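Side-chain contacts in thiosulfate sulfurtransferase TUM1 (PDB 3UTN), which accepts persulfide sulfur from NFS1 and passes it to UBA4 in the pathway for 2-thiolation of the wobble uridine of tRNAs: residues S127-W132 / V303-G308; G198-K203 / P277-C282; Q235-G240 / E262-D267. All coordinates share one frame; numbering follows the deposited sequence.

Following the chain from the N terminus, helix 127-136 of the first rhodanese domain supplies the opening half of contact 1. Residues 198-203 then begin contact 2, and 235-240 begin contact 3. The loops close in reverse order: 262-267 completes contact 3, 277-282 completes contact 2, and 303-308 completes contact 1, so the three are nested without crossing. Contact 1 joins the two domains. Contacts 2 and 3 lie within the second, bringing a short helix and helix 255-267 against its parallel sheet. Contacts 1 and 2 touch directly because strands 303-306 and 278-281 are neighbours; contact 3 lies by the edge strand 234-236.

Contact 1 (S127-W132 / V303-G308); sequences SPRCAW and VRLYDG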
# COMPACT_ATOMS: atom_id res chain seq x y z
N SER A 127 -0.03 -0.11 5.56
CA SER A 127 1.33 0.39 5.66
C SER A 127 2.01 0.42 4.30
O SER A 127 2.70 1.39 4.01
CB SER A 127 2.14 -0.41 6.68
OG SER A 127 2.16 -1.77 6.35
N PRO A 128 1.81 -0.60 3.44
CA PRO A 128 2.47 -0.50 2.15
C PRO A 128 1.97 0.72 1.40
O PRO A 128 2.77 1.46 0.85
CB PRO A 128 2.04 -1.79 1.43
CG PRO A 128 1.71 -2.73 2.54
CD PRO A 128 1.05 -1.86 3.55
N ARG A 129 0.65 0.91 1.40
CA ARG A 129 0.05 2.09 0.80
C ARG A 129 0.73 3.33 1.33
O ARG A 129 1.10 4.22 0.57
CB ARG A 129 -1.43 2.15 1.14
CG ARG A 129 -2.07 3.46 0.76
CD ARG A 129 -2.33 3.46 -0.73
NE ARG A 129 -2.75 4.77 -1.19
CZ ARG A 129 -3.30 4.99 -2.38
NH1 ARG A 129 -3.52 3.97 -3.20
NH2 ARG A 129 -3.65 6.21 -2.73
N CYS A 130 0.89 3.37 2.64
CA CYS A 130 1.50 4.50 3.29
C CYS A 130 2.98 4.64 2.93
O CYS A 130 3.42 5.72 2.55
CB CYS A 130 1.36 4.38 4.79
SG CYS A 130 2.35 5.62 5.61
N ALA A 131 3.74 3.56 3.07
CA ALA A 131 5.16 3.59 2.73
C ALA A 131 5.29 4.05 1.30
O ALA A 131 6.11 4.91 0.97
CB ALA A 131 5.77 2.21 2.90
N TRP A 132 4.44 3.49 0.46
CA TRP A 132 4.45 3.82 -0.94
C TRP A 132 4.09 5.26 -1.16
O TRP A 132 4.76 5.93 -1.92
CB TRP A 132 3.49 2.89 -1.62
CG TRP A 132 3.21 3.24 -3.03
CD1 TRP A 132 4.00 2.99 -4.15
CD2 TRP A 132 2.01 3.86 -3.54
NE1 TRP A 132 3.38 3.43 -5.28
CE2 TRP A 132 2.18 3.96 -4.99
CE3 TRP A 132 0.85 4.35 -2.96
CZ2 TRP A 132 1.22 4.52 -5.80
CZ3 TRP A 132 -0.12 4.90 -3.80
CH2 TRP A 132 0.07 4.99 -5.18
N VAL A 303 6.24 -1.55 -11.52
CA VAL A 303 4.94 -1.86 -11.00
C VAL A 303 4.35 -0.53 -10.65
O VAL A 303 4.95 0.27 -9.95
CB VAL A 303 5.02 -2.74 -9.76
CG1 VAL A 303 3.62 -3.20 -9.37
CG2 VAL A 303 5.90 -3.94 -10.03
N ARG A 304 3.18 -0.27 -11.19
CA ARG A 304 2.47 0.92 -10.84
C ARG A 304 1.18 0.52 -10.19
O ARG A 304 0.71 -0.60 -10.33
CB ARG A 304 2.21 1.77 -12.07
CG ARG A 304 3.47 2.44 -12.59
CD ARG A 304 3.12 3.29 -13.79
NE ARG A 304 2.46 2.49 -14.81
CZ ARG A 304 1.63 2.97 -15.72
NH1 ARG A 304 1.33 4.27 -15.73
NH2 ARG A 304 1.09 2.16 -16.61
N LEU A 305 0.64 1.45 -9.43
CA LEU A 305 -0.63 1.24 -8.81
C LEU A 305 -1.66 1.99 -9.60
O LEU A 305 -1.54 3.20 -9.80
CB LEU A 305 -0.63 1.73 -7.38
CG LEU A 305 -1.99 1.54 -6.72
CD1 LEU A 305 -2.12 0.13 -6.18
CD2 LEU A 305 -2.15 2.56 -5.62
N TYR A 306 -2.67 1.28 -10.06
CA TYR A 306 -3.85 1.92 -10.54
C TYR A 306 -4.57 2.37 -9.29
O TYR A 306 -5.30 1.60 -8.66
CB TYR A 306 -4.71 0.98 -11.38
CG TYR A 306 -6.06 1.56 -11.70
CD1 TYR A 306 -6.22 2.93 -11.86
CD2 TYR A 306 -7.17 0.74 -11.84
CE1 TYR A 306 -7.45 3.47 -12.15
CE2 TYR A 306 -8.41 1.28 -12.15
CZ TYR A 306 -8.53 2.65 -12.29
OH TYR A 306 -9.75 3.20 -12.58
N ASP A 307 -4.35 3.62 -8.91
CA ASP A 307 -4.81 4.10 -7.64
C ASP A 307 -6.33 4.12 -7.61
O ASP A 307 -6.93 3.62 -6.66
CB ASP A 307 -4.24 5.48 -7.36
CG ASP A 307 -4.52 5.95 -5.97
OD1 ASP A 307 -4.74 5.11 -5.08
OD2 ASP A 307 -4.53 7.18 -5.76
N GLY A 308 -6.94 4.66 -8.66
CA GLY A 308 -8.40 4.71 -8.77
C GLY A 308 -8.96 3.34 -8.48
O GLY A 308 -9.98 3.19 -7.81
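Arg129, on a helix of the first rhodanese domain, holds Asp307 of the second in a salt bridge, while Trp132 one turn later packs on Leu305. The CA atoms of Arg129 and Leu305 are still 9.7 Å apart, a gap that suits long side chains. At the tight end, both terminal guanidinium nitrogens converge on one oxygen: NH1 of Arg129 is 2.5 Å from OD1 of Asp307, and NH2 of Arg129 is 2.8 Å from that same OD1. They come from one face of the carboxylate, whose plane is turned 37° from the guanidinium. Arg129 NH2 makes only a weak bond of 3.3 Å to Asp307 OD2, an oxygen held mainly by the backbone N of Phe95. Trp132 spreads its ring over the guanidinium, CZ3 above its centre, which helps fix the rotation of that group. Beyond it, CH2 of Trp132 meets CD2 of Leu305 at 3.3 Å; the indole offers apolar surface here while its NE1 bonds to Glu184. The looser, more solvent-accessible side begins at Arg304, which points away from the helix and is paired with Glu190. A buried ion pair beside an apolar patch thus joins the domains of this tandem rhodanese, with the Leu305 side chain about 5 Å from that of the persulfide-forming Cys282.

Contact 2 (G198-K203 / P277-C282); sequences GELAKK and PTICSC
Pro277 lays its ring against the last residue of the short helix 200-203, with CD only 3.0 Å from O of Lys203. Proline suits the spot just before a strand: it has no N-H to pair, and its ring carbons can rest beside a carbonyl. The Lys203 side chain turns away from this meeting and places NZ 2.7 Å from OE1 of Glu199, a salt bridge back to the residue just before the helix. Thr278 points to the far side of the sheet, where its OG1 bonds to Asn205 ND2. Ile279 turns back toward the helix and carries the apolar half of the contact. Its CG1 branch lies anti to the carbonyl carbon (chi1 -65°) and continues extended, so CD1 becomes the leading atom and meets CD1 of Leu200 at 3.7 Å. The leucine reaches in from the side with CG anti to its own N (chi1 179°), and the two chains meet methyl to methyl, a pairing to which branched aliphatic residues are well suited. Cys280 packs on Ile291 and Leu295 of helix 286-297, while Ser281 bonds through OG to Phe207 O. The strand then delivers Cys282, the catalytic residue that carries the persulfide. Strand 278-281 runs between its parallel neighbours 303-306 and 205-208, with Met191 and Leu194 of helix 188-196 joining Leu200 over Ile279 on one face, and helix 286-297 packed against Thr278 and Cys280 on the other.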
# COMPACT_ATOMS: atom_id res chain seq x y z
N GLY A 198 -7.51 -2.84 -25.43
CA GLY A 198 -7.31 -4.28 -25.25
C GLY A 198 -5.84 -4.60 -25.10
O GLY A 198 -5.40 -5.71 -25.42
N GLU A 199 -5.08 -3.61 -24.64
CA GLU A 199 -3.64 -3.70 -24.53
C GLU A 199 -3.19 -3.84 -23.08
O GLU A 199 -2.00 -3.97 -22.82
CB GLU A 199 -2.99 -2.46 -25.12
CG GLU A 199 -3.05 -2.35 -26.63
CD GLU A 199 -2.68 -0.96 -27.11
OE1 GLU A 199 -2.12 -0.18 -26.31
OE2 GLU A 199 -2.97 -0.64 -28.28
N LEU A 200 -4.14 -3.80 -22.15
CA LEU A 200 -3.79 -3.87 -20.74
C LEU A 200 -2.98 -5.12 -20.45
O LEU A 200 -1.84 -5.02 -20.00
CB LEU A 200 -5.03 -3.79 -19.84
CG LEU A 200 -4.68 -3.88 -18.35
CD1 LEU A 200 -3.76 -2.75 -17.91
CD2 LEU A 200 -5.93 -3.90 -17.50
N ALA A 201 -3.55 -6.29 -20.72
CA ALA A 201 -2.86 -7.55 -20.49
C ALA A 201 -1.64 -7.69 -21.40
O ALA A 201 -0.64 -8.28 -21.01
CB ALA A 201 -3.80 -8.73 -20.67
N LYS A 202 -1.74 -7.13 -22.61
CA LYS A 202 -0.66 -7.18 -23.59
C LYS A 202 0.56 -6.40 -23.11
O LYS A 202 1.68 -6.90 -23.16
CB LYS A 202 -1.11 -6.61 -24.94
CG LYS A 202 -1.94 -7.55 -25.80
CD LYS A 202 -2.34 -6.87 -27.10
CE LYS A 202 -3.30 -7.73 -27.92
NZ LYS A 202 -4.67 -7.76 -27.34
N LYS A 203 0.32 -5.18 -22.64
CA LYS A 203 1.41 -4.29 -22.25
C LYS A 203 1.79 -4.45 -20.79
O LYS A 203 2.88 -4.08 -20.40
CB LYS A 203 1.06 -2.83 -22.56
CG LYS A 203 0.76 -2.53 -24.02
CD LYS A 203 1.56 -1.33 -24.52
CE LYS A 203 1.08 -0.01 -23.94
NZ LYS A 203 -0.12 0.53 -24.65
N PRO A 277 5.66 -4.27 -17.86
CA PRO A 277 5.50 -3.54 -16.62
C PRO A 277 4.24 -4.05 -15.94
O PRO A 277 3.48 -4.82 -16.52
CB PRO A 277 5.32 -2.09 -17.08
CG PRO A 277 5.69 -2.05 -18.52
CD PRO A 277 5.46 -3.43 -19.05
N THR A 278 4.04 -3.64 -14.70
CA THR A 278 2.95 -4.19 -13.94
C THR A 278 2.07 -3.09 -13.41
O THR A 278 2.54 -2.01 -13.05
CB THR A 278 3.47 -5.11 -12.83
OG1 THR A 278 4.10 -6.23 -13.44
CG2 THR A 278 2.33 -5.61 -11.95
N ILE A 279 0.78 -3.35 -13.43
CA ILE A 279 -0.15 -2.47 -12.81
C ILE A 279 -0.82 -3.26 -11.72
O ILE A 279 -1.27 -4.38 -11.93
CB ILE A 279 -1.18 -1.92 -13.80
CG1 ILE A 279 -0.47 -1.04 -14.82
CG2 ILE A 279 -2.26 -1.15 -13.06
CD1 ILE A 279 -1.30 -0.67 -16.02
N CYS A 280 -0.84 -2.67 -10.54
CA CYS A 280 -1.59 -3.22 -9.46
C CYS A 280 -2.76 -2.33 -9.20
O CYS A 280 -2.67 -1.11 -9.27
CB CYS A 280 -0.73 -3.37 -8.22
SG CYS A 280 0.52 -4.62 -8.52
N SER A 281 -3.88 -2.96 -8.91
CA SER A 281 -5.07 -2.27 -8.55
C SER A 281 -5.70 -3.13 -7.48
O SER A 281 -5.23 -4.23 -7.20
CB SER A 281 -5.99 -2.17 -9.76
OG SER A 281 -6.32 -3.46 -10.23
N CYS A 282 -6.74 -2.62 -6.87
CA CYS A 282 -7.58 -3.43 -6.02
C CYS A 282 -8.91 -2.73 -6.07
O CYS A 282 -9.31 -2.26 -7.13
CB CYS A 282 -7.04 -3.49 -4.60
SG CYS A 282 -6.60 -1.87 -3.97

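Contact 3 (Q235-G240 / E262-D267); sequences QPLPYG and EKALKD
Leu237 reaches from just past the end of an edge strand to helix 255-267, where Ala264 and Leu265 receive it. Its side chain can be followed outward atom by atom. CB is still remote, 5.9 Å from CB of Ala264, because the bond from the backbone does not aim at the helix. With CG swung roughly anti to the backbone N (chi1 -161°), the chain turns toward it, and CG of Leu237 comes to 4.7 Å from CB of Ala264. The branch then divides the work. CD1 makes the main contact, 3.6 Å from CB of Ala264, and it also lies 4.2 Å from CD2 of Leu265. The other methyl, CD2 of Leu237, approaches more loosely, 4.5 Å from CD2 of Leu265. The size of each partner fits its place: the CA atoms of Leu237 and Ala264 are only 6.7 Å apart, and alanine lets a leucine methyl settle close to the helix, whereas Leu265 must extend its own side chain to reach the same methyl from beside it. Phe207 of strand 205-208 touches both leucines, and Leu295 of helix 286-297 also packs on Leu237, so the apolar surface continues into the domain interior. Toward solvent the helix changes character. Lys263 and Asp267, one turn apart, form a salt bridge in which NZ of Lys263 is 2.8 Å from OD2 of Asp267 and both carboxylate oxygens present their syn lone pairs. No hydrogen bond joins the two segments, so the loop after the strand and the helix meet by shape and by exclusion of water from aliphatic groups, while Lys263 and Asp267 pair with each other away from the contact.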
# COMPACT_ATOMS: atom_id res chain seq x y z
N GLN A 235 -5.60 -9.46 -13.63
CA GLN A 235 -5.57 -10.80 -13.12
C GLN A 235 -5.73 -10.71 -11.63
O GLN A 235 -5.32 -9.72 -11.03
CB GLN A 235 -4.24 -11.44 -13.45
CG GLN A 235 -3.92 -11.49 -14.93
CD GLN A 235 -2.52 -11.97 -15.14
OE1 GLN A 235 -2.26 -13.15 -15.01
NE2 GLN A 235 -1.61 -11.06 -15.44
N PRO A 236 -6.33 -11.74 -11.03
CA PRO A 236 -6.49 -11.67 -9.59
C PRO A 236 -5.17 -11.98 -8.92
O PRO A 236 -4.54 -13.01 -9.18
CB PRO A 236 -7.50 -12.77 -9.30
CG PRO A 236 -7.25 -13.78 -10.36
CD PRO A 236 -6.81 -13.03 -11.58
N LEU A 237 -4.73 -11.06 -8.08
CA LEU A 237 -3.62 -11.35 -7.21
C LEU A 237 -4.03 -10.84 -5.84
O LEU A 237 -3.57 -9.80 -5.39
CB LEU A 237 -2.34 -10.69 -7.71
CG LEU A 237 -1.02 -11.24 -7.18
CD1 LEU A 237 -0.93 -12.75 -7.36
CD2 LEU A 237 0.14 -10.56 -7.88
N PRO A 238 -4.94 -11.57 -5.17
CA PRO A 238 -5.42 -11.14 -3.87
C PRO A 238 -4.22 -10.91 -2.98
O PRO A 238 -3.35 -11.77 -2.87
CB PRO A 238 -6.26 -12.32 -3.40
CG PRO A 238 -6.79 -12.88 -4.68
CD PRO A 238 -5.60 -12.83 -5.59
N TYR A 239 -4.15 -9.72 -2.40
CA TYR A 239 -2.96 -9.29 -1.69
C TYR A 239 -2.51 -10.30 -0.63
O TYR A 239 -1.31 -10.48 -0.43
CB TYR A 239 -3.17 -7.92 -1.07
CG TYR A 239 -4.07 -7.91 0.13
CD1 TYR A 239 -3.55 -8.13 1.41
CD2 TYR A 239 -5.44 -7.68 0.00
CE1 TYR A 239 -4.37 -8.11 2.52
CE2 TYR A 239 -6.26 -7.67 1.11
CZ TYR A 239 -5.72 -7.88 2.36
OH TYR A 239 -6.53 -7.87 3.47
N GLY A 240 -3.48 -10.94 0.02
CA GLY A 240 -3.21 -11.92 1.06
C GLY A 240 -2.37 -13.07 0.55
O GLY A 240 -1.62 -13.67 1.32
N GLU A 262 5.18 -16.81 -7.12
CA GLU A 262 4.89 -17.87 -8.09
C GLU A 262 3.72 -18.74 -7.64
O GLU A 262 2.91 -19.16 -8.46
CB GLU A 262 6.13 -18.71 -8.43
CG GLU A 262 6.58 -19.65 -7.33
CD GLU A 262 7.59 -20.69 -7.79
OE1 GLU A 262 7.67 -20.98 -9.01
OE2 GLU A 262 8.31 -21.23 -6.91
N LYS A 263 3.62 -18.98 -6.33
CA LYS A 263 2.51 -19.75 -5.77
C LYS A 263 1.21 -18.99 -5.96
O LYS A 263 0.21 -19.56 -6.38
CB LYS A 263 2.74 -20.03 -4.28
CG LYS A 263 1.70 -20.91 -3.61
CD LYS A 263 1.76 -22.35 -4.10
CE LYS A 263 0.96 -23.29 -3.21
NZ LYS A 263 -0.45 -22.85 -3.02
N ALA A 264 1.23 -17.69 -5.68
CA ALA A 264 0.07 -16.84 -5.89
C ALA A 264 -0.31 -16.85 -7.36
O ALA A 264 -1.48 -17.01 -7.70
CB ALA A 264 0.36 -15.43 -5.42
N LEU A 265 0.69 -16.69 -8.23
CA LEU A 265 0.45 -16.72 -9.67
C LEU A 265 -0.10 -18.07 -10.10
O LEU A 265 -0.98 -18.13 -10.95
CB LEU A 265 1.72 -16.38 -10.44
CG LEU A 265 2.36 -15.01 -10.17
CD1 LEU A 265 3.72 -14.94 -10.84
CD2 LEU A 265 1.46 -13.87 -10.62
N LYS A 266 0.42 -19.14 -9.51
CA LYS A 266 -0.08 -20.49 -9.79
C LYS A 266 -1.51 -20.65 -9.27
O LYS A 266 -2.41 -21.03 -10.02
CB LYS A 266 0.84 -21.56 -9.19
CG LYS A 266 0.30 -22.99 -9.30
CD LYS A 266 1.13 -24.00 -8.52
CE LYS A 266 2.35 -24.46 -9.32
NZ LYS A 266 3.11 -25.52 -8.60
N ASP A 267 -1.70 -20.35 -7.99
CA ASP A 267 -2.99 -20.50 -7.32
C ASP A 267 -4.10 -19.75 -8.03
O ASP A 267 -5.21 -20.27 -8.19
CB ASP A 267 -2.91 -20.01 -5.87
CG ASP A 267 -2.09 -20.91 -4.99
OD1 ASP A 267 -1.85 -22.08 -5.36
OD2 ASP A 267 -1.66 -20.46 -3.90